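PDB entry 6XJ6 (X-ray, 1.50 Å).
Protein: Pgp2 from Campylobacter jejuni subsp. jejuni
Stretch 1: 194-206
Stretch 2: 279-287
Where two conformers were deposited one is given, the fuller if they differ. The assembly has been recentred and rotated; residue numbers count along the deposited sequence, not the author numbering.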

ATOM      1  N   THR A 194      -9.437  23.375  -7.033  1.00 25.18           N
ATOM      2  CA  THR A 194      -8.844  22.239  -7.736  1.00 24.98           C
ATOM      3  C   THR A 194      -8.284  21.222  -6.749  1.00 26.27           C
ATOM      4  O   THR A 194      -8.474  20.012  -6.914  1.00 24.62           O
ATOM      5  CB  THR A 194      -7.757  22.723  -8.696  1.00 28.42           C
ATOM      6  OG1 THR A 194      -8.318  23.658  -9.626  1.00 28.37           O
ATOM      7  CG2 THR A 194      -7.160  21.546  -9.470  1.00 27.10           C
ATOM      8  N   TYR A 195      -7.581  21.698  -5.720  1.00 23.53           N
ATOM      9  CA  TYR A 195      -7.019  20.808  -4.708  1.00 21.17           C
ATOM     10  C   TYR A 195      -8.105  19.943  -4.079  1.00 20.43           C
ATOM     11  O   TYR A 195      -7.975  18.715  -4.006  1.00 20.20           O
ATOM     12  CB  TYR A 195      -6.309  21.663  -3.656  1.00 22.25           C
ATOM     13  CG  TYR A 195      -5.804  20.946  -2.422  1.00 20.82           C
ATOM     14  CD1 TYR A 195      -6.536  20.984  -1.241  1.00 24.94           C
ATOM     15  CD2 TYR A 195      -4.582  20.280  -2.416  1.00 23.03           C
ATOM     16  CE1 TYR A 195      -6.084  20.359  -0.101  1.00 23.91           C
ATOM     17  CE2 TYR A 195      -4.118  19.647  -1.271  1.00 21.41           C
ATOM     18  CZ  TYR A 195      -4.874  19.698  -0.118  1.00 21.74           C
ATOM     19  OH  TYR A 195      -4.431  19.079   1.033  1.00 26.17           O
ATOM     20  N   LEU A 196      -9.201  20.566  -3.646  1.00 23.19           N
ATOM     21  CA  LEU A 196     -10.268  19.832  -2.974  1.00 23.89           C
ATOM     22  C   LEU A 196     -10.994  18.859  -3.891  1.00 24.09           C
ATOM     23  O   LEU A 196     -11.594  17.898  -3.399  1.00 24.99           O
ATOM     24  CB  LEU A 196     -11.275  20.806  -2.362  1.00 26.26           C
ATOM     25  CG  LEU A 196     -10.760  21.667  -1.210  1.00 26.84           C
ATOM     26  CD1 LEU A 196     -11.801  22.697  -0.812  1.00 27.98           C
ATOM     27  CD2 LEU A 196     -10.386  20.792  -0.019  1.00 28.93           C
ATOM     28  N   SER A 197     -10.956  19.072  -5.206  1.00 22.46           N
ATOM     29  CA  SER A 197     -11.617  18.152  -6.126  1.00 25.35           C
ATOM     30  C   SER A 197     -11.015  16.752  -6.091  1.00 23.29           C
ATOM     31  O   SER A 197     -11.631  15.818  -6.617  1.00 24.50           O
ATOM     32  CB  SER A 197     -11.549  18.695  -7.555  1.00 28.15           C
ATOM     33  OG  SER A 197     -10.255  18.538  -8.112  1.00 25.86           O
ATOM     34  N   PHE A 198      -9.836  16.580  -5.499  1.00 21.27           N
ATOM     35  CA  PHE A 198      -9.188  15.280  -5.444  1.00 20.60           C
ATOM     36  C   PHE A 198      -9.475  14.527  -4.156  1.00 21.69           C
ATOM     37  O   PHE A 198      -8.861  13.486  -3.916  1.00 21.58           O
ATOM     38  CB  PHE A 198      -7.679  15.430  -5.645  1.00 23.66           C
ATOM     39  CG  PHE A 198      -7.306  15.856  -7.032  1.00 22.65           C
ATOM     40  CD1 PHE A 198      -6.942  17.161  -7.294  1.00 25.76           C
ATOM     41  CD2 PHE A 198      -7.353  14.952  -8.078  1.00 24.59           C
ATOM     42  CE1 PHE A 198      -6.609  17.553  -8.568  1.00 22.81           C
ATOM     43  CE2 PHE A 198      -7.024  15.339  -9.360  1.00 24.76           C
ATOM     44  CZ  PHE A 198      -6.655  16.644  -9.607  1.00 24.78           C
ATOM     45  N   TYR A 199     -10.399  15.016  -3.336  1.00 21.69           N
ATOM     46  CA  TYR A 199     -10.798  14.341  -2.110  1.00 23.27           C
ATOM     47  C   TYR A 199     -12.236  13.867  -2.242  1.00 21.37           C
ATOM     48  O   TYR A 199     -13.069  14.543  -2.852  1.00 26.94           O
ATOM     49  CB  TYR A 199     -10.624  15.263  -0.897  1.00 21.45           C
ATOM     50  CG  TYR A 199      -9.164  15.590  -0.672  1.00 18.62           C
ATOM     51  CD1 TYR A 199      -8.387  14.846   0.201  1.00 18.87           C
ATOM     52  CD2 TYR A 199      -8.557  16.629  -1.363  1.00 19.02           C
ATOM     53  CE1 TYR A 199      -7.044  15.127   0.386  1.00 17.92           C
ATOM     54  CE2 TYR A 199      -7.220  16.915  -1.189  1.00 18.91           C
ATOM     55  CZ  TYR A 199      -6.466  16.172  -0.316  1.00 18.30           C
ATOM     56  OH  TYR A 199      -5.132  16.455  -0.150  1.00 20.19           O
ATOM     57  N   ASP A 200     -12.506  12.677  -1.707  1.00 29.11           N
ATOM     58  CA  ASP A 200     -13.841  12.094  -1.787  1.00 36.17           C
ATOM     59  C   ASP A 200     -14.703  12.709  -0.696  1.00 43.11           C
ATOM     60  O   ASP A 200     -14.511  12.435   0.492  1.00 34.56           O
ATOM     61  CB  ASP A 200     -13.790  10.577  -1.645  1.00 41.01           C
ATOM     62  CG  ASP A 200     -15.164   9.947  -1.760  1.00 49.40           C
ATOM     63  OD1 ASP A 200     -15.968  10.106  -0.820  1.00 49.46           O
ATOM     64  OD2 ASP A 200     -15.458   9.334  -2.805  1.00 59.86           O
ATOM     65  N   GLU A 201     -15.665  13.530  -1.106  1.00 33.31           N
ATOM     66  CA  GLU A 201     -16.485  14.269  -0.158  1.00 33.32           C
ATOM     67  C   GLU A 201     -17.194  13.356   0.829  1.00 35.13           C
ATOM     68  O   GLU A 201     -17.547  13.802   1.926  1.00 44.29           O
ATOM     69  CB  GLU A 201     -17.512  15.098  -0.928  1.00 49.58           C
ATOM     70  CG  GLU A 201     -18.320  16.047  -0.068  1.00 61.30           C
ATOM     71  CD  GLU A 201     -19.160  17.000  -0.892  1.00 58.66           C
ATOM     72  OE1 GLU A 201     -20.310  17.280  -0.491  1.00 60.21           O
ATOM     73  OE2 GLU A 201     -18.672  17.462  -1.947  1.00 55.48           O
ATOM     74  N   GLN A 202     -17.406  12.092   0.473  1.00 41.21           N
ATOM     75  CA  GLN A 202     -18.144  11.178   1.331  1.00 42.54           C
ATOM     76  C   GLN A 202     -17.257  10.231   2.127  1.00 55.52           C
ATOM     77  O   GLN A 202     -17.616   9.874   3.254  1.00 54.75           O
ATOM     78  CB  GLN A 202     -19.124  10.348   0.495  1.00 42.82           C
ATOM     79  CG  GLN A 202     -19.775  11.126  -0.642  1.00 54.44           C
ATOM     80  CD  GLN A 202     -21.188  10.666  -0.956  1.00 64.32           C
ATOM     81  OE1 GLN A 202     -21.689   9.701  -0.375  1.00 71.76           O
ATOM     82  NE2 GLN A 202     -21.841  11.363  -1.880  1.00 64.28           N
ATOM     83  N   GLU A 203     -16.100   9.846   1.577  0.50 35.32           N
ATOM     84  CA  GLU A 203     -15.307   8.754   2.117  0.50 34.01           C
ATOM     85  C   GLU A 203     -13.943   9.163   2.660  0.50 40.77           C
ATOM     86  O   GLU A 203     -13.313   8.356   3.352  0.50 35.51           O
ATOM     87  CB  GLU A 203     -15.099   7.679   1.039  0.50 31.86           C
ATOM     88  CG  GLU A 203     -14.969   6.275   1.584  0.50 51.39           C
ATOM     89  CD  GLU A 203     -14.414   5.308   0.559  0.50 37.25           C
ATOM     90  OE1 GLU A 203     -14.627   5.537  -0.651  0.50 34.35           O
ATOM     91  OE2 GLU A 203     -13.761   4.323   0.962  0.50 44.98           O
ATOM     92  N   PHE A 204     -13.462  10.368   2.365  1.00 33.29           N
ATOM     93  CA  PHE A 204     -12.188  10.824   2.920  1.00 33.72           C
ATOM     94  C   PHE A 204     -12.285  10.886   4.443  1.00 53.40           C
ATOM     95  O   PHE A 204     -13.212  11.487   4.995  1.00 40.48           O
ATOM     96  CB  PHE A 204     -11.840  12.202   2.341  1.00 25.73           C
ATOM     97  CG  PHE A 204     -10.554  12.796   2.871  1.00 24.32           C
ATOM     98  CD1 PHE A 204      -9.363  12.090   2.826  1.00 26.89           C
ATOM     99  CD2 PHE A 204     -10.537  14.083   3.394  1.00 28.42           C
ATOM    100  CE1 PHE A 204      -8.185  12.649   3.307  1.00 29.98           C
ATOM    101  CE2 PHE A 204      -9.363  14.644   3.873  1.00 31.71           C
ATOM    102  CZ  PHE A 204      -8.189  13.926   3.833  1.00 23.66           C
ATOM    103  N   LYS A 205     -11.335  10.243   5.127  1.00 29.68           N
ATOM    104  CA  LYS A 205     -11.352  10.132   6.578  1.00 28.98           C
ATOM    105  C   LYS A 205      -9.995  10.528   7.146  1.00 32.20           C
ATOM    106  O   LYS A 205      -8.959  10.374   6.489  1.00 32.11           O
ATOM    107  CB  LYS A 205     -11.716   8.711   7.008  1.00 32.00           C
ATOM    108  CG  LYS A 205     -13.161   8.344   6.715  1.00 37.81           C
ATOM    109  CD  LYS A 205     -13.491   6.937   7.158  1.00 44.59           C
ATOM    110  CE  LYS A 205     -14.907   6.545   6.765  1.00 57.56           C
ATOM    111  NZ  LYS A 205     -14.996   6.076   5.353  1.00 63.78           N
ATOM    112  N   ARG A 206     -10.016  11.038   8.380  1.00 37.04           N
ATOM    113  CA  ARG A 206      -8.844  11.628   9.015  1.00 33.01           C
ATOM    114  C   ARG A 206      -8.785  11.209  10.478  1.00 32.00           C
ATOM    115  O   ARG A 206      -9.805  10.899  11.098  1.00 33.10           O
ATOM    116  CB  ARG A 206      -8.909  13.160   8.964  1.00 30.40           C
ATOM    117  CG  ARG A 206      -9.050  13.739   7.563  1.00 27.78           C
ATOM    118  CD  ARG A 206      -9.541  15.171   7.619  1.00 28.20           C
ATOM    119  NE  ARG A 206      -8.800  15.961   8.596  1.00 25.19           N
ATOM    120  CZ  ARG A 206      -7.657  16.589   8.349  1.00 26.64           C
ATOM    121  NH1 ARG A 206      -7.103  16.535   7.144  1.00 26.61           N
ATOM    122  NH2 ARG A 206      -7.064  17.278   9.310  1.00 25.71           N
ATOM    123  N   GLY A 279     -13.204   8.436 -13.659  1.00 30.78           N
ATOM    124  CA  GLY A 279     -11.804   8.169 -13.908  1.00 29.37           C
ATOM    125  C   GLY A 279     -10.842   9.063 -13.167  1.00 26.28           C
ATOM    126  O   GLY A 279      -9.671   9.130 -13.548  1.00 27.97           O
ATOM    127  N   LYS A 280     -11.291   9.741 -12.112  1.00 24.14           N
ATOM    128  CA  LYS A 280     -10.483  10.725 -11.405  1.00 23.49           C
ATOM    129  C   LYS A 280     -10.062  10.200 -10.038  1.00 21.27           C
ATOM    130  O   LYS A 280     -10.828   9.507  -9.361  1.00 21.42           O
ATOM    131  CB  LYS A 280     -11.259  12.030 -11.214  1.00 28.23           C
ATOM    132  CG  LYS A 280     -10.456  13.127 -10.541  1.00 32.49           C
ATOM    133  CD  LYS A 280     -11.219  14.444 -10.500  1.00 35.54           C
ATOM    134  CE  LYS A 280     -10.349  15.552  -9.928  1.00 37.66           C
ATOM    135  NZ  LYS A 280     -10.922  16.904 -10.129  1.00 40.79           N
ATOM    136  N   MET A 281      -8.846  10.568  -9.635  1.00 20.39           N
ATOM    137  CA  MET A 281      -8.328  10.220  -8.318  1.00 18.50           C
ATOM    138  C   MET A 281      -9.159  10.867  -7.220  1.00 19.16           C
ATOM    139  O   MET A 281      -9.449  12.066  -7.263  1.00 20.20           O
ATOM    140  CB  MET A 281      -6.891  10.725  -8.199  1.00 16.73           C
ATOM    141  CG  MET A 281      -6.243  10.418  -6.863  1.00 18.11           C
ATOM    142  SD  MET A 281      -4.516  10.905  -6.784  1.00 18.93           S
ATOM    143  CE  MET A 281      -4.676  12.660  -6.524  1.00 17.90           C
ATOM    144  N   LYS A 282      -9.512  10.071  -6.213  1.00 17.98           N
ATOM    145  CA  LYS A 282     -10.153  10.570  -5.004  1.00 17.33           C
ATOM    146  C   LYS A 282      -9.385  10.032  -3.808  1.00 19.06           C
ATOM    147  O   LYS A 282      -9.317   8.814  -3.610  1.00 17.86           O
ATOM    148  CB  LYS A 282     -11.621  10.144  -4.940  1.00 19.96           C
ATOM    149  CG  LYS A 282     -12.504  10.850  -5.955  1.00 23.58           C
ATOM    150  CD  LYS A 282     -12.652  12.334  -5.639  1.00 25.64           C
ATOM    151  CE  LYS A 282     -13.650  12.996  -6.564  1.00 30.54           C
ATOM    152  NZ  LYS A 282     -13.935  14.401  -6.164  1.00 32.74           N
ATOM    153  N   ILE A 283      -8.821  10.938  -3.015  1.00 17.03           N
ATOM    154  CA  ILE A 283      -7.988  10.568  -1.876  1.00 17.15           C
ATOM    155  C   ILE A 283      -8.883  10.143  -0.718  1.00 18.50           C
ATOM    156  O   ILE A 283      -9.810  10.866  -0.334  1.00 20.79           O
ATOM    157  CB  ILE A 283      -7.079  11.742  -1.480  1.00 17.38           C
ATOM    158  CG1 ILE A 283      -6.100  12.054  -2.616  1.00 17.44           C
ATOM    159  CG2 ILE A 283      -6.324  11.436  -0.183  1.00 19.02           C
ATOM    160  CD1 ILE A 283      -5.458  13.405  -2.506  1.00 17.95           C
ATOM    161  N   LEU A 284      -8.595   8.966  -0.157  1.00 16.28           N
ATOM    162  CA  LEU A 284      -9.328   8.422   0.981  1.00 16.23           C
ATOM    163  C   LEU A 284      -8.574   8.563   2.293  1.00 16.13           C
ATOM    164  O   LEU A 284      -9.203   8.589   3.357  1.00 17.01           O
ATOM    165  CB  LEU A 284      -9.615   6.936   0.750  1.00 17.27           C
ATOM    166  CG  LEU A 284     -10.325   6.620  -0.568  1.00 19.50           C
ATOM    167  CD1 LEU A 284     -10.380   5.127  -0.818  1.00 20.15           C
ATOM    168  CD2 LEU A 284     -11.718   7.204  -0.538  1.00 23.19           C
ATOM    169  N   ALA A 285      -7.251   8.637   2.238  1.00 15.56           N
ATOM    170  CA  ALA A 285      -6.415   8.825   3.410  1.00 14.77           C
ATOM    171  C   ALA A 285      -5.097   9.406   2.938  1.00 15.13           C
ATOM    172  O   ALA A 285      -4.586   9.023   1.879  1.00 15.94           O
ATOM    173  CB  ALA A 285      -6.166   7.505   4.148  1.00 15.33           C
ATOM    174  N   GLU A 286      -4.552  10.331   3.723  1.00 16.29           N
ATOM    175  CA  GLU A 286      -3.340  11.033   3.327  1.00 15.06           C
ATOM    176  C   GLU A 286      -2.414  11.187   4.520  1.00 16.99           C
ATOM    177  O   GLU A 286      -2.820  11.689   5.574  1.00 17.37           O
ATOM    178  CB  GLU A 286      -3.663  12.417   2.752  1.00 16.45           C
ATOM    179  CG  GLU A 286      -2.431  13.288   2.533  1.00 16.32           C
ATOM    180  CD  GLU A 286      -2.739  14.598   1.841  1.00 16.19           C
ATOM    181  OE1 GLU A 286      -3.933  14.906   1.659  1.00 18.93           O
ATOM    182  OE2 GLU A 286      -1.779  15.327   1.505  1.00 19.81           O
ATOM    183  N   GLN A 287      -1.174  10.754   4.331  1.00 18.43           N
ATOM    184  CA  GLN A 287      -0.062  11.148   5.164  1.00 23.08           C
ATOM    185  C   GLN A 287       0.724  12.190   4.376  1.00 25.08           C
ATOM    186  O   GLN A 287       0.940  13.309   4.838  1.00 28.88           O
ATOM    187  CB  GLN A 287       0.827   9.944   5.453  1.00 24.45           C
ATOM    188  CG  GLN A 287       2.065  10.279   6.250  1.00 27.73           C
ATOM    189  CD  GLN A 287       2.922   9.070   6.518  1.00 32.77           C
ATOM    190  OE1 GLN A 287       2.466   8.087   7.110  1.00 38.23           O
ATOM    191  NE2 GLN A 287       4.176   9.133   6.094  1.00 33.55           N
ATOM    192  OXT GLN A 287       1.144  11.931   3.236  1.00 25.04           O
TER
HETATM  193  O   HOH W   1      -1.961  17.921   0.979  1.00 26.03           O
HETATM  194  O   HOH W   2     -16.143  13.513  -4.219  1.00 44.55           O
HETATM  195  O   HOH W   3     -11.278   6.768   4.041  1.00 33.77           O
HETATM  196  O   HOH W   4      -6.120  11.205   5.960  1.00 21.24           O

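The most unusual feature of this contact is the pair of lysines from the C-terminal segment that close over the Leu196-Tyr199 turn. Lys280 extends in an all-t conformation across one face of the Phe198 ring, with Lys280 CE 3.8 Å and Lys280 NZ 4.4 Å from the ring centroid, so that a CH-pi and a cation-pi contact share the same face. The ammonium group then reaches Ser197, where Lys280 NZ donates to Ser197 OG at 2.7 Å. That hydroxyl is itself held in place, because Ser197 OG donates to Thr194 O at 2.6 Å; a small side chain in the p rotamer can thus accept from the lysine while bonding back to the helix. Lys282 approaches with chi1 and chi2 both m. Lys282 NZ donates to Ser197 O at 2.7 Å and, more weakly, to Tyr199 O at 3.4 Å, and water 2 joins the same NZ to Glu201 N. One charged group therefore gathers two carbonyls and a solvent molecule.

Backbone pairing is sparse. The type I turn from Leu196 to Tyr199, closed by Tyr199 N to Leu196 O at 3.1 Å, presents the carbonyl of Phe198 to the strand. Ile283 N donates to Phe198 O at 2.7 Å with a nearly straight angle of 162°, and Lys282 CA lies 3.4 Å from the same oxygen in a CA-H...O contact. Tyr199 and Ile283 form a single beta bridge, their CA atoms 4.7 Å apart. At the corner that the chain turns at Leu284, Lys205 N donates to Leu284 O at 3.2 Å. Water 3 bridges this same carbonyl to Glu203 O, and water 4 links Lys205 O with Glu286 N, extending the connection where the backbones do not pair directly.

Between these polar links lies a largely buried apolar cluster centred on Ile283, whose CA-to-CB bond points toward the first stretch. Ile283 CD1 sits over one face of the Tyr199 ring, 4.0 Å from the centroid, and 4.3 Å from Phe198 CB, while Ile283 CG2 lies 4.1 Å from Phe204 CE1. The branched side chain thereby touches three aromatic residues. Met281 adds to the packing, its flexible thioether placing Met281 CE 3.9 Å from Phe198 CD2; its carbonyl oxygen is buried without a polar partner. Leu284 points away at CB, yet Leu284 CD2 returns to within 4.1 Å of Asp200 CB and 3.4 Å of Glu203 OE1.

Tyrosine suits position 199 because it combines a flat surface for Ile283 with a hydroxyl at its tip: Tyr199 OH donates to Glu286 OE1 at 2.7 Å, near the plane of the ring. The other carboxylate oxygen, Glu286 OE2, accepts from water 1, which also hydrogen-bonds to Tyr195 OH, both at 2.7 Å. The extended side chain of Glu286 thus ties the strand to the helix as well as to the loop. In total, the contact buries 730 Å², summed over both stretches.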